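Local coordinates for hypothetical protein (Giardia lamblia, PDB 3I3F) that is of unknown function but adopts the trimeric YjgF-like (endoribonuclease L-PSP) fold and holds pentanoic acid in pockets between its subunits, at residues V83-F88 with V131-V136; I87-S92 with R118-A123; D22-E27 with F65-K70. All blocks are in the same frame, centred on the assembly; numbering follows the deposited sequence. Where two conformers were deposited one is given.

Interaction 1 (V83-F88 with V131-V136)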
ATOM      1  N   VAL A  83      -5.711   7.931   8.861  1.00 10.21           N
ATOM      2  CA  VAL A  83      -6.829   7.442   8.058  0.50 10.25           C
ATOM      3  C   VAL A  83      -6.647   5.958   7.741  1.00 10.23           C
ATOM      4  O   VAL A  83      -7.589   5.164   7.814  1.00 10.23           O
ATOM      5  CB  VAL A  83      -6.908   8.217   6.723  0.50 10.38           C
ATOM      6  CG1 VAL A  83      -7.976   7.630   5.807  0.50 10.41           C
ATOM      7  CG2 VAL A  83      -7.159   9.700   6.980  0.50 10.46           C
ATOM      8  N   SER A  84      -5.419   5.594   7.375  1.00  9.90           N
ATOM      9  CA  SER A  84      -5.111   4.243   6.928  1.00  9.73           C
ATOM     10  C   SER A  84      -3.658   3.884   7.227  1.00  9.41           C
ATOM     11  O   SER A  84      -2.790   4.758   7.260  1.00  9.21           O
ATOM     12  CB  SER A  84      -5.377   4.134   5.424  1.00  9.78           C
ATOM     13  OG  SER A  84      -5.173   2.816   4.948  1.00 10.22           O
ATOM     14  N   LEU A  85      -3.412   2.598   7.465  1.00  9.22           N
ATOM     15  CA  LEU A  85      -2.053   2.069   7.588  1.00  9.26           C
ATOM     16  C   LEU A  85      -2.042   0.594   7.198  1.00  9.23           C
ATOM     17  O   LEU A  85      -3.092  -0.047   7.142  1.00  9.20           O
ATOM     18  CB  LEU A  85      -1.498   2.274   9.004  1.00  9.34           C
ATOM     19  CG  LEU A  85      -2.205   1.618  10.194  1.00  9.64           C
ATOM     20  CD1 LEU A  85      -1.889   0.134  10.277  1.00 10.43           C
ATOM     21  CD2 LEU A  85      -1.798   2.312  11.485  1.00 10.71           C
ATOM     22  N   ASN A  86      -0.857   0.075   6.892  1.00  9.28           N
ATOM     23  CA  ASN A  86      -0.671  -1.339   6.575  1.00  9.56           C
ATOM     24  C   ASN A  86       0.336  -1.932   7.546  1.00  9.80           C
ATOM     25  O   ASN A  86       1.292  -1.262   7.938  1.00  9.66           O
ATOM     26  CB  ASN A  86      -0.100  -1.539   5.168  1.00  9.55           C
ATOM     27  CG  ASN A  86      -0.999  -1.024   4.051  1.00 10.09           C
ATOM     28  OD1 ASN A  86      -0.574  -1.006   2.895  1.00 10.82           O
ATOM     29  ND2 ASN A  86      -2.223  -0.621   4.371  1.00 11.00           N
ATOM     30  N   ILE A  87       0.140  -3.196   7.904  1.00 10.00           N
ATOM     31  CA  ILE A  87       1.069  -3.902   8.774  1.00 10.42           C
ATOM     32  C   ILE A  87       1.671  -5.089   8.033  1.00 10.59           C
ATOM     33  O   ILE A  87       0.946  -5.883   7.431  1.00 10.51           O
ATOM     34  CB  ILE A  87       0.367  -4.415  10.040  1.00 10.47           C
ATOM     35  CG1 ILE A  87      -0.224  -3.248  10.837  1.00 11.37           C
ATOM     36  CG2 ILE A  87       1.341  -5.204  10.914  1.00 10.79           C
ATOM     37  CD1 ILE A  87      -1.434  -3.626  11.630  1.00 12.34           C
ATOM     38  N   PHE A  88       2.996  -5.187   8.068  1.00 10.77           N
ATOM     39  CA  PHE A  88       3.699  -6.392   7.654  1.00 11.29           C
ATOM     40  C   PHE A  88       4.288  -7.030   8.904  1.00 11.49           C
ATOM     41  O   PHE A  88       5.110  -6.420   9.586  1.00 11.56           O
ATOM     42  CB  PHE A  88       4.824  -6.074   6.662  1.00 11.59           C
ATOM     43  CG  PHE A  88       4.345  -5.730   5.276  1.00 12.57           C
ATOM     44  CD1 PHE A  88       3.622  -6.650   4.526  1.00 13.58           C
ATOM     45  CD2 PHE A  88       4.643  -4.498   4.709  1.00 14.08           C
ATOM     46  CE1 PHE A  88       3.185  -6.341   3.242  1.00 14.29           C
ATOM     47  CE2 PHE A  88       4.212  -4.182   3.424  1.00 14.61           C
ATOM     48  CZ  PHE A  88       3.481  -5.105   2.692  1.00 14.75           C
ATOM     49  N   VAL A 131       8.264  -6.721  12.803  1.00 11.61           N
ATOM     50  CA  VAL A 131       7.081  -5.977  12.400  1.00 11.60           C
ATOM     51  C   VAL A 131       7.506  -4.720  11.646  1.00 11.33           C
ATOM     52  O   VAL A 131       8.562  -4.143  11.920  1.00 11.02           O
ATOM     53  CB  VAL A 131       6.213  -5.584  13.627  1.00 11.58           C
ATOM     54  CG1 VAL A 131       7.035  -4.800  14.645  1.00 11.87           C
ATOM     55  CG2 VAL A 131       4.986  -4.786  13.195  1.00 12.53           C
ATOM     56  N   GLU A 132       6.688  -4.318  10.684  1.00 11.15           N
ATOM     57  CA  GLU A 132       6.894  -3.067   9.972  1.00 11.35           C
ATOM     58  C   GLU A 132       5.537  -2.477   9.630  1.00 11.04           C
ATOM     59  O   GLU A 132       4.649  -3.189   9.159  1.00 11.49           O
ATOM     60  CB  GLU A 132       7.711  -3.293   8.701  1.00 11.51           C
ATOM     61  CG  GLU A 132       8.057  -2.002   7.967  1.00 12.59           C
ATOM     62  CD  GLU A 132       9.064  -2.186   6.850  1.00 14.13           C
ATOM     63  OE1 GLU A 132       9.630  -3.294   6.713  1.00 15.20           O
ATOM     64  OE2 GLU A 132       9.292  -1.206   6.109  1.00 15.40           O
ATOM     65  N   VAL A 133       5.375  -1.185   9.889  1.00 10.51           N
ATOM     66  CA  VAL A 133       4.130  -0.487   9.593  1.00 10.41           C
ATOM     67  C   VAL A 133       4.391   0.490   8.455  1.00 10.17           C
ATOM     68  O   VAL A 133       5.285   1.337   8.545  1.00 10.13           O
ATOM     69  CB  VAL A 133       3.579   0.235  10.834  1.00 10.36           C
ATOM     70  CG1 VAL A 133       2.325   1.023  10.485  1.00 10.59           C
ATOM     71  CG2 VAL A 133       3.287  -0.775  11.935  1.00 11.11           C
ATOM     72  N   VAL A 134       3.617   0.354   7.382  1.00  9.94           N
ATOM     73  CA  VAL A 134       3.852   1.098   6.150  1.00 10.03           C
ATOM     74  C   VAL A 134       2.569   1.758   5.662  1.00  9.99           C
ATOM     75  O   VAL A 134       1.481   1.469   6.163  1.00  9.94           O
ATOM     76  CB  VAL A 134       4.420   0.179   5.039  1.00  9.97           C
ATOM     77  CG1 VAL A 134       5.662  -0.561   5.533  1.00 10.07           C
ATOM     78  CG2 VAL A 134       3.369  -0.811   4.557  1.00 10.52           C
ATOM     79  N   ASN A 135       2.712   2.653   4.690  1.00 10.07           N
ATOM     80  CA  ASN A 135       1.575   3.353   4.089  1.00 10.25           C
ATOM     81  C   ASN A 135       0.675   4.045   5.115  1.00 10.17           C
ATOM     82  O   ASN A 135      -0.549   4.064   4.968  1.00 10.49           O
ATOM     83  CB  ASN A 135       0.763   2.396   3.206  1.00 10.38           C
ATOM     84  CG  ASN A 135       1.544   1.917   2.002  1.00 10.61           C
ATOM     85  OD1 ASN A 135       2.295   2.681   1.398  1.00 12.17           O
ATOM     86  ND2 ASN A 135       1.377   0.650   1.647  1.00 11.07           N
ATOM     87  N   VAL A 136       1.285   4.622   6.147  1.00  9.96           N
ATOM     88  CA  VAL A 136       0.542   5.444   7.091  1.00  9.99           C
ATOM     89  C   VAL A 136       0.142   6.722   6.372  1.00 10.16           C
ATOM     90  O   VAL A 136       1.000   7.441   5.855  1.00 10.13           O
ATOM     91  CB  VAL A 136       1.366   5.793   8.344  1.00  9.87           C
ATOM     92  CG1 VAL A 136       0.627   6.814   9.207  1.00 10.16           C
ATOM     93  CG2 VAL A 136       1.665   4.537   9.142  1.00 10.20           C
TER
HETATM   94  O   HOH W   1      -2.697   2.860   3.924  1.00 17.53           O
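Strands 83-88 and 131-136 run antiparallel as sheet neighbours, with hydrogen-bonded pairs at Asn86/Val134 and Phe88/Glu132 and the non-hydrogen-bonded pair Ile87/Val133 between them. Asn86 does the most with its side chain. With CG beside the backbone N (chi1 -62°), its ND2 turns back onto its own strand and meets Leu85 O at 3.0 Å, above that carbonyl plane. Asn135 ND2 reaches Asn86 OD1 at 2.8 Å with a nearly straight N-H, but from above the Asn86 amide plane; the two amide planes stand 84° apart. On the same face, the CG2 branch of Val134 occupies the crowded place between N and C, so it reaches Asn86 CB at 3.6 Å and Phe88 CE2 at 3.7 Å. The other face is looser, Ile87 CG1 to Val133 CG2 being 4.4 Å, and helices 56-74 and 95-108 cover it. One water links Ser84 OG to Asn135 O. Asn135 ND2 also bonds Asn86 OD1 of the third subunit, and Asn86 OD1 accepts from Asn135 ND2 of the second. The buried Asn86 amide and the partly exposed Asn135 amide thus pair within the chain and across the trimer, consistent with strand pairing and assembly depending on the same groups.

Interaction 2 (I87-S92 with R118-A123). With LEA (pentanoic acid), chain D.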
ATOM      1  N   ILE A  87       0.140  -3.196   7.904  1.00 10.00           N
ATOM      2  CA  ILE A  87       1.069  -3.902   8.774  1.00 10.42           C
ATOM      3  C   ILE A  87       1.671  -5.089   8.033  1.00 10.59           C
ATOM      4  O   ILE A  87       0.946  -5.883   7.431  1.00 10.51           O
ATOM      5  CB  ILE A  87       0.367  -4.415  10.040  1.00 10.47           C
ATOM      6  CG1 ILE A  87      -0.224  -3.248  10.837  1.00 11.37           C
ATOM      7  CG2 ILE A  87       1.341  -5.204  10.914  1.00 10.79           C
ATOM      8  CD1 ILE A  87      -1.434  -3.626  11.630  1.00 12.34           C
ATOM      9  N   PHE A  88       2.996  -5.187   8.068  1.00 10.77           N
ATOM     10  CA  PHE A  88       3.699  -6.392   7.654  1.00 11.29           C
ATOM     11  C   PHE A  88       4.288  -7.030   8.904  1.00 11.49           C
ATOM     12  O   PHE A  88       5.110  -6.420   9.586  1.00 11.56           O
ATOM     13  CB  PHE A  88       4.824  -6.074   6.662  1.00 11.59           C
ATOM     14  CG  PHE A  88       4.345  -5.730   5.276  1.00 12.57           C
ATOM     15  CD1 PHE A  88       3.622  -6.650   4.526  1.00 13.58           C
ATOM     16  CD2 PHE A  88       4.643  -4.498   4.709  1.00 14.08           C
ATOM     17  CE1 PHE A  88       3.185  -6.341   3.242  1.00 14.29           C
ATOM     18  CE2 PHE A  88       4.212  -4.182   3.424  1.00 14.61           C
ATOM     19  CZ  PHE A  88       3.481  -5.105   2.692  1.00 14.75           C
ATOM     20  N   LEU A  89       3.840  -8.241   9.220  1.00 11.80           N
ATOM     21  CA  LEU A  89       4.434  -9.025  10.295  1.00 12.26           C
ATOM     22  C   LEU A  89       5.399 -10.023   9.674  1.00 12.59           C
ATOM     23  O   LEU A  89       5.161 -10.519   8.576  1.00 12.59           O
ATOM     24  CB  LEU A  89       3.356  -9.761  11.092  1.00 12.37           C
ATOM     25  CG  LEU A  89       2.371  -8.882  11.868  1.00 12.84           C
ATOM     26  CD1 LEU A  89       1.315  -9.742  12.547  1.00 13.54           C
ATOM     27  CD2 LEU A  89       3.094  -8.012  12.889  1.00 13.71           C
ATOM     28  N   SER A  90       6.495 -10.311  10.364  1.00 12.98           N
ATOM     29  CA  SER A  90       7.464 -11.268   9.847  1.00 13.50           C
ATOM     30  C   SER A  90       6.818 -12.637   9.670  1.00 14.07           C
ATOM     31  O   SER A  90       6.011 -13.067  10.497  1.00 13.94           O
ATOM     32  CB  SER A  90       8.665 -11.388  10.786  1.00 13.37           C
ATOM     33  OG  SER A  90       9.560 -12.388  10.327  1.00 14.07           O
ATOM     34  N   THR A  91       7.182 -13.323   8.590  1.00 14.76           N
ATOM     35  CA  THR A  91       6.748 -14.702   8.378  1.00 15.52           C
ATOM     36  C   THR A  91       7.213 -15.615   9.521  1.00 15.68           C
ATOM     37  O   THR A  91       6.617 -16.663   9.762  1.00 16.19           O
ATOM     38  CB  THR A  91       7.267 -15.255   7.036  1.00 15.64           C
ATOM     39  OG1 THR A  91       8.669 -14.989   6.917  1.00 16.96           O
ATOM     40  CG2 THR A  91       6.534 -14.607   5.873  1.00 16.18           C
ATOM     41  N   SER A  92       8.267 -15.203  10.225  1.00 15.89           N
ATOM     42  CA  SER A  92       8.815 -15.970  11.347  1.00 15.96           C
ATOM     43  C   SER A  92       7.978 -15.931  12.634  1.00 15.91           C
ATOM     44  O   SER A  92       8.210 -16.735  13.537  1.00 16.17           O
ATOM     45  CB  SER A  92      10.235 -15.483  11.665  1.00 16.07           C
ATOM     46  OG  SER A  92      10.222 -14.186  12.242  1.00 16.46           O
ATOM     47  N   ARG A 118      -7.097  -0.565   8.154  1.00 10.16           N
ATOM     48  CA  ARG A 118      -5.956  -1.428   8.401  1.00 10.45           C
ATOM     49  C   ARG A 118      -5.998  -2.665   7.523  1.00 10.37           C
ATOM     50  O   ARG A 118      -7.069  -3.152   7.165  1.00  9.88           O
ATOM     51  CB  ARG A 118      -5.948  -1.859   9.870  1.00 10.69           C
ATOM     52  CG  ARG A 118      -4.615  -2.374  10.363  1.00 11.86           C
ATOM     53  CD  ARG A 118      -4.724  -2.969  11.763  1.00 12.00           C
ATOM     54  NE  ARG A 118      -4.718  -4.431  11.748  1.00 11.98           N
ATOM     55  CZ  ARG A 118      -4.377  -5.204  12.780  1.00 11.98           C
ATOM     56  NH1 ARG A 118      -4.002  -4.672  13.941  1.00 11.90           N
ATOM     57  NH2 ARG A 118      -4.398  -6.523  12.651  1.00 12.29           N
ATOM     58  N   CYS A 119      -4.817  -3.150   7.162  1.00 10.55           N
ATOM     59  CA  CYS A 119      -4.655  -4.520   6.701  1.00 11.07           C
ATOM     60  C   CYS A 119      -3.393  -5.069   7.347  1.00 11.13           C
ATOM     61  O   CYS A 119      -2.555  -4.310   7.840  1.00 10.68           O
ATOM     62  CB  CYS A 119      -4.586  -4.600   5.173  1.00 11.04           C
ATOM     63  SG  CYS A 119      -3.151  -3.811   4.421  1.00 12.71           S
ATOM     64  N   CYS A 120      -3.277  -6.390   7.367  1.00 11.79           N
ATOM     65  CA  CYS A 120      -2.159  -7.050   8.023  1.00 12.51           C
ATOM     66  C   CYS A 120      -1.884  -8.384   7.347  1.00 12.94           C
ATOM     67  O   CYS A 120      -2.761  -9.249   7.288  1.00 13.41           O
ATOM     68  CB  CYS A 120      -2.466  -7.266   9.506  1.00 12.42           C
ATOM     69  SG  CYS A 120      -1.084  -7.937  10.462  1.00 13.83           S
ATOM     70  N   VAL A 121      -0.675  -8.537   6.820  1.00 13.45           N
ATOM     71  CA  VAL A 121      -0.252  -9.790   6.206  1.00 13.93           C
ATOM     72  C   VAL A 121       1.172 -10.113   6.627  1.00 14.20           C
ATOM     73  O   VAL A 121       1.890  -9.245   7.130  1.00 14.20           O
ATOM     74  CB  VAL A 121      -0.312  -9.725   4.663  1.00 14.04           C
ATOM     75  CG1 VAL A 121      -1.728  -9.409   4.194  1.00 14.43           C
ATOM     76  CG2 VAL A 121       0.679  -8.699   4.127  1.00 14.21           C
ATOM     77  N   ARG A 122       1.566 -11.366   6.423  1.00 14.44           N
ATOM     78  CA  ARG A 122       2.926 -11.817   6.711  0.50 14.63           C
ATOM     79  C   ARG A 122       3.814 -11.594   5.494  1.00 14.71           C
ATOM     80  O   ARG A 122       3.373 -11.777   4.359  1.00 14.96           O
ATOM     81  CB  ARG A 122       2.948 -13.304   7.069  0.50 14.66           C
ATOM     82  CG  ARG A 122       2.074 -13.706   8.239  0.50 14.86           C
ATOM     83  CD  ARG A 122       2.435 -12.952   9.500  0.50 14.96           C
ATOM     84  NE  ARG A 122       1.888 -13.596  10.690  0.50 15.02           N
ATOM     85  CZ  ARG A 122       2.524 -14.531  11.389  0.50 15.11           C
ATOM     86  NH1 ARG A 122       1.953 -15.067  12.460  0.50 15.20           N
ATOM     87  NH2 ARG A 122       3.733 -14.930  11.019  0.50 15.19           N
ATOM     88  N   ALA A 123       5.061 -11.201   5.733  1.00 14.85           N
ATOM     89  CA  ALA A 123       6.028 -10.992   4.658  1.00 14.91           C
ATOM     90  C   ALA A 123       7.444 -11.191   5.178  1.00 15.02           C
ATOM     91  O   ALA A 123       7.686 -11.134   6.384  1.00 14.85           O
ATOM     92  CB  ALA A 123       5.874  -9.598   4.067  1.00 15.16           C
TER
HETATM   93  C2  LEA D 142      -6.294  -6.943   9.693  1.00 18.21           C
HETATM   94  O2  LEA D 142      -5.810  -7.724  10.542  1.00 17.60           O
HETATM   95  C3  LEA D 142      -7.476  -7.377   8.853  1.00 19.01           C
HETATM   96  C4  LEA D 142      -7.772  -8.870   8.995  1.00 19.70           C
HETATM   97  C5  LEA D 142      -9.166  -9.222   8.481  1.00 20.06           C
HETATM   98  C6  LEA D 142      -9.465  -8.571   7.147  1.00 20.44           C
HETATM   99  O1  LEA D 142      -5.834  -5.794   9.514  1.00 17.20           O
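Ile87 lies against the ligand-binding arginine here. Its chi1 of -60° and an extended chi2 carry CD1 over one face of the Arg118 guanidinium, 3.4 Å from Arg118 NE. The other branch, CG2, meets Cys120 SG at 3.7 Å. That sulfur, anti to its own backbone N, also touches Leu89 CD1 at 3.7 Å, so it bridges the two aliphatic chains. On the reverse face Val121 CG2 packs on Phe88 CE1 at 3.6 Å, the two side chains lying side by side, while Ala123 CB touches the ring at CD1. Strands 82-90 and 117-123 are the parallel pair of a beta-alpha-beta unit whose connecting helix, 95-108, packs over Ile87, Leu89 and Arg118. Hydrogen bonds from Ile87 N to Cys119 O, Val121 N to Ile87 O, Leu89 N to Val121 O and Ala123 N to Leu89 O hold the backbones. Arg118 bends at chi3 (103°) to present its edge to pentanoic acid: NE grips O1 at 2.8 Å, NH2 grips O2 at 2.8 Å. Asn102 accepts from NH2 as well, and Tyr105 adds a cation-pi contact, so the group is held from several sides. The regular pairing weakens toward solvent at Thr91, whose N reaches Ala123 O at 3.1 Å, but bent (139°) and from above the carbonyl plane. The hydroxyls of buried Ser90 and exposed Ser92 share a hydrogen bond where the strand gives way to loop. Arg122, modelled in two conformers, folds at chi2 to lay CD along Leu89 CB and carries its charge out to Glu98.

Interaction 3 (D22-E27 with F65-K70). With LEA (pentanoic acid), chain F.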
ATOM      1  N   ASP A  22      13.965  13.279  16.416  1.00 12.34           N
ATOM      2  CA  ASP A  22      13.881  12.302  17.507  0.50 12.29           C
ATOM      3  C   ASP A  22      13.496  10.908  17.004  1.00 12.11           C
ATOM      4  O   ASP A  22      13.272   9.994  17.802  1.00 12.60           O
ATOM      5  CB  ASP A  22      12.879  12.771  18.569  0.50 12.40           C
ATOM      6  CG  ASP A  22      13.016  12.010  19.880  0.50 12.72           C
ATOM      7  OD1 ASP A  22      14.127  11.519  20.175  0.50 13.43           O
ATOM      8  OD2 ASP A  22      12.012  11.898  20.614  0.50 13.56           O
ATOM      9  N   VAL A  23      13.424  10.737  15.684  1.00 11.33           N
ATOM     10  CA  VAL A  23      13.097   9.441  15.091  1.00 10.73           C
ATOM     11  C   VAL A  23      14.165   9.051  14.070  1.00 10.42           C
ATOM     12  O   VAL A  23      14.616   9.884  13.279  1.00 10.35           O
ATOM     13  CB  VAL A  23      11.703   9.458  14.422  1.00 10.57           C
ATOM     14  CG1 VAL A  23      11.388   8.106  13.785  1.00 10.37           C
ATOM     15  CG2 VAL A  23      10.630   9.831  15.442  1.00 10.60           C
ATOM     16  N   VAL A  24      14.565   7.782  14.098  1.00 10.21           N
ATOM     17  CA  VAL A  24      15.571   7.258  13.178  1.00 10.24           C
ATOM     18  C   VAL A  24      15.212   7.560  11.718  1.00 10.19           C
ATOM     19  O   VAL A  24      14.047   7.483  11.317  1.00 10.27           O
ATOM     20  CB  VAL A  24      15.778   5.732  13.373  1.00 10.27           C
ATOM     21  CG1 VAL A  24      14.517   4.951  13.012  1.00 10.10           C
ATOM     22  CG2 VAL A  24      16.968   5.238  12.563  1.00 10.76           C
ATOM     23  N   LYS A  25      16.232   7.919  10.944  1.00 10.27           N
ATOM     24  CA  LYS A  25      16.087   8.265   9.535  1.00 10.53           C
ATOM     25  C   LYS A  25      16.955   7.306   8.724  1.00 10.75           C
ATOM     26  O   LYS A  25      18.133   7.128   9.031  1.00 11.37           O
ATOM     27  CB  LYS A  25      16.527   9.718   9.316  1.00 10.52           C
ATOM     28  CG  LYS A  25      16.576  10.180   7.861  1.00 10.60           C
ATOM     29  CD  LYS A  25      15.202  10.181   7.221  1.00 10.61           C
ATOM     30  CE  LYS A  25      15.239  10.757   5.813  1.00 10.53           C
ATOM     31  NZ  LYS A  25      15.988   9.891   4.860  1.00 10.72           N
ATOM     32  N   PHE A  26      16.365   6.683   7.706  1.00 10.83           N
ATOM     33  CA  PHE A  26      17.082   5.737   6.849  1.00 10.80           C
ATOM     34  C   PHE A  26      17.438   6.398   5.520  1.00 10.71           C
ATOM     35  O   PHE A  26      16.623   7.119   4.942  1.00 10.46           O
ATOM     36  CB  PHE A  26      16.241   4.478   6.620  1.00 10.99           C
ATOM     37  CG  PHE A  26      15.761   3.833   7.891  1.00 11.91           C
ATOM     38  CD1 PHE A  26      16.659   3.227   8.757  1.00 12.83           C
ATOM     39  CD2 PHE A  26      14.413   3.841   8.226  1.00 12.91           C
ATOM     40  CE1 PHE A  26      16.220   2.635   9.939  1.00 13.06           C
ATOM     41  CE2 PHE A  26      13.966   3.253   9.404  1.00 13.40           C
ATOM     42  CZ  PHE A  26      14.872   2.649  10.260  1.00 13.14           C
ATOM     43  N   GLU A  27      18.655   6.136   5.042  1.00 10.75           N
ATOM     44  CA  GLU A  27      19.209   6.789   3.848  1.00 10.88           C
ATOM     45  C   GLU A  27      18.281   6.772   2.636  1.00 10.57           C
ATOM     46  O   GLU A  27      18.130   7.785   1.953  1.00 10.43           O
ATOM     47  CB  GLU A  27      20.540   6.133   3.450  1.00 11.16           C
ATOM     48  CG  GLU A  27      21.178   6.748   2.197  1.00 12.13           C
ATOM     49  CD  GLU A  27      22.519   6.137   1.829  1.00 13.47           C
ATOM     50  OE1 GLU A  27      22.788   4.981   2.212  1.00 14.20           O
ATOM     51  OE2 GLU A  27      23.302   6.820   1.136  1.00 15.72           O
ATOM     52  N   PHE A  65       5.326   2.281  16.915  1.00  9.99           N
ATOM     53  CA  PHE A  65       4.223   3.227  17.049  1.00 10.23           C
ATOM     54  C   PHE A  65       4.626   4.521  17.753  1.00 10.31           C
ATOM     55  O   PHE A  65       4.030   5.564  17.502  1.00 10.42           O
ATOM     56  CB  PHE A  65       3.005   2.563  17.693  1.00 10.36           C
ATOM     57  CG  PHE A  65       2.264   1.664  16.746  1.00 10.65           C
ATOM     58  CD1 PHE A  65       1.525   2.208  15.702  1.00 11.18           C
ATOM     59  CD2 PHE A  65       2.342   0.285  16.861  1.00 11.25           C
ATOM     60  CE1 PHE A  65       0.856   1.393  14.806  1.00 11.36           C
ATOM     61  CE2 PHE A  65       1.671  -0.539  15.966  1.00 11.56           C
ATOM     62  CZ  PHE A  65       0.932   0.019  14.934  1.00 11.73           C
ATOM     63  N   ASP A  66       5.652   4.462  18.600  1.00 10.26           N
ATOM     64  CA  ASP A  66       6.241   5.680  19.159  1.00 10.40           C
ATOM     65  C   ASP A  66       6.864   6.525  18.043  1.00 10.17           C
ATOM     66  O   ASP A  66       6.672   7.739  18.003  1.00 10.25           O
ATOM     67  CB  ASP A  66       7.292   5.350  20.224  1.00 10.55           C
ATOM     68  CG  ASP A  66       7.706   6.569  21.035  1.00 11.94           C
ATOM     69  OD1 ASP A  66       6.814   7.266  21.565  0.50 12.39           O
ATOM     70  OD2 ASP A  66       8.924   6.818  21.153  0.50 12.54           O
ATOM     71  N   ASN A  67       7.601   5.874  17.142  1.00 10.02           N
ATOM     72  CA  ASN A  67       8.162   6.547  15.964  1.00  9.84           C
ATOM     73  C   ASN A  67       7.076   7.202  15.113  1.00  9.78           C
ATOM     74  O   ASN A  67       7.202   8.360  14.714  1.00  9.88           O
ATOM     75  CB  ASN A  67       8.959   5.564  15.096  1.00  9.87           C
ATOM     76  CG  ASN A  67      10.251   5.101  15.752  1.00  9.79           C
ATOM     77  OD1 ASN A  67      10.703   5.666  16.749  1.00  9.99           O
ATOM     78  ND2 ASN A  67      10.859   4.069  15.180  1.00  9.54           N
ATOM     79  N   ILE A  68       6.009   6.454  14.843  1.00  9.67           N
ATOM     80  CA  ILE A  68       4.881   6.963  14.064  1.00  9.69           C
ATOM     81  C   ILE A  68       4.226   8.162  14.751  1.00  9.80           C
ATOM     82  O   ILE A  68       3.960   9.177  14.108  1.00  9.82           O
ATOM     83  CB  ILE A  68       3.830   5.858  13.807  1.00  9.54           C
ATOM     84  CG1 ILE A  68       4.388   4.819  12.831  1.00  9.48           C
ATOM     85  CG2 ILE A  68       2.543   6.450  13.247  1.00  9.69           C
ATOM     86  CD1 ILE A  68       3.587   3.540  12.765  1.00  9.86           C
ATOM     87  N   ARG A  69       3.986   8.052  16.056  1.00 10.01           N
ATOM     88  CA  ARG A  69       3.390   9.149  16.823  1.00 10.40           C
ATOM     89  C   ARG A  69       4.240  10.417  16.733  1.00 10.38           C
ATOM     90  O   ARG A  69       3.722  11.498  16.456  1.00 10.54           O
ATOM     91  CB  ARG A  69       3.215   8.750  18.292  1.00 10.62           C
ATOM     92  CG  ARG A  69       2.523   9.813  19.153  1.00 11.94           C
ATOM     93  CD  ARG A  69       2.538   9.457  20.635  1.00 13.99           C
ATOM     94  NE  ARG A  69       3.897   9.335  21.166  1.00 15.97           N
ATOM     95  CZ  ARG A  69       4.695  10.356  21.484  1.00 17.38           C
ATOM     96  NH1 ARG A  69       4.296  11.617  21.333  1.00 18.46           N
ATOM     97  NH2 ARG A  69       5.913  10.113  21.959  1.00 17.86           N
ATOM     98  N   LYS A  70       5.542  10.277  16.968  1.00 10.37           N
ATOM     99  CA  LYS A  70       6.454  11.421  16.936  1.00 10.51           C
ATOM    100  C   LYS A  70       6.522  12.061  15.550  1.00 10.36           C
ATOM    101  O   LYS A  70       6.492  13.284  15.430  1.00 10.29           O
ATOM    102  CB  LYS A  70       7.854  11.013  17.400  1.00 10.75           C
ATOM    103  CG  LYS A  70       7.947  10.731  18.890  1.00 11.62           C
ATOM    104  CD  LYS A  70       9.362  10.369  19.290  1.00 13.34           C
ATOM    105  CE  LYS A  70       9.445   9.983  20.756  1.00 14.41           C
ATOM    106  NZ  LYS A  70      10.728   9.296  21.078  1.00 15.72           N
TER
HETATM  107  C2  LEA F 142      13.097   0.479   3.034  1.00 17.14           C
HETATM  108  O2  LEA F 142      12.186   0.980   2.337  1.00 15.97           O
HETATM  109  C3  LEA F 142      13.094   0.649   4.537  1.00 17.91           C
HETATM  110  C4  LEA F 142      11.815   1.318   5.038  1.00 18.40           C
HETATM  111  C5  LEA F 142      11.784   1.513   6.554  1.00 18.83           C
HETATM  112  C6  LEA F 142      12.831   0.711   7.299  1.00 19.50           C
HETATM  113  O1  LEA F 142      14.040  -0.167   2.532  1.00 17.03           O
HETATM  114  O   HOH W   2      11.762   7.738  18.517  0.50 11.33           O
HETATM  115  O   HOH W   3      13.556   6.109  16.193  1.00 10.72           O
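The backbone of 22-27 has no regular structure: it belongs to the connection between strands 16-18 and 32-35 and comes nearest helix 56-74 at Val23, whose CA is 5.8 Å from Asn67 CA. From there it leads away from the helix, so Lys25, Phe26 and Glu27 do not touch 65-70. Val23 points at the helix and straddles two residues one turn apart. Its CG1, anti to the backbone N, lies against Asn67 CB at 3.8 Å; CG2, beside the N, presses on Lys70 CB at 3.6 Å. Lys70 then runs fully extended beyond CG, which brings NZ out past the apolar patch and between two carboxylates. In the conformer modelled here, Asp22 OD2 takes Lys70 NZ at 2.9 Å, the ammonium coming from above the carboxylate plane, and Asp66 OD2, one turn back on the helix, takes it at 3.1 Å. Asp66 uses its other oxygen, OD1, for Arg69 NH2. A water that accepts from Lys70 NZ sits in bonding range of both Asp22 O and Asn67 OD1, and a second water receives Val24 N at 2.9 Å and donates toward Asn67 OD1. Gln63 NE2 also bonds that oxygen, and Asn67 ND2 goes to Ile47 O, which fixes the amide's rotation. Past the contact, Phe26 CE2 lies obliquely 3.5 Å from C6 of a pentanoic acid, whose carboxylate is held by Gln126 and by Arg118 of the third subunit. A small apolar patch and bound water thus join this irregular segment to the helix. At the exposed end, Asp22 and Asp66 share the Lys70 ammonium, which probably balances their like charges.

Interactions 1 and 2 are buried and share Ile87 and Phe88: strand 82-90 pairs antiparallel with 131-139 on one flank and parallel with 117-123 on the other. Asn86 ND2 packs on Cys119 SG where they meet. Interaction 3 is partly exposed and joins an irregular segment to helix 56-74, whose inner residues Phe65 and Ile68 pack on Val133 of interaction 1. The sheet contacts rest on backbone bonds and apolar branches, with charge at Arg118 and Arg122 of interaction 2, whereas interaction 3 relies on a salt-bridge network and waters. Interactions 2 and 3 do not touch within the chain, yet Arg118 and Phe26 supply opposite ends of pentanoic acid pockets between subunits.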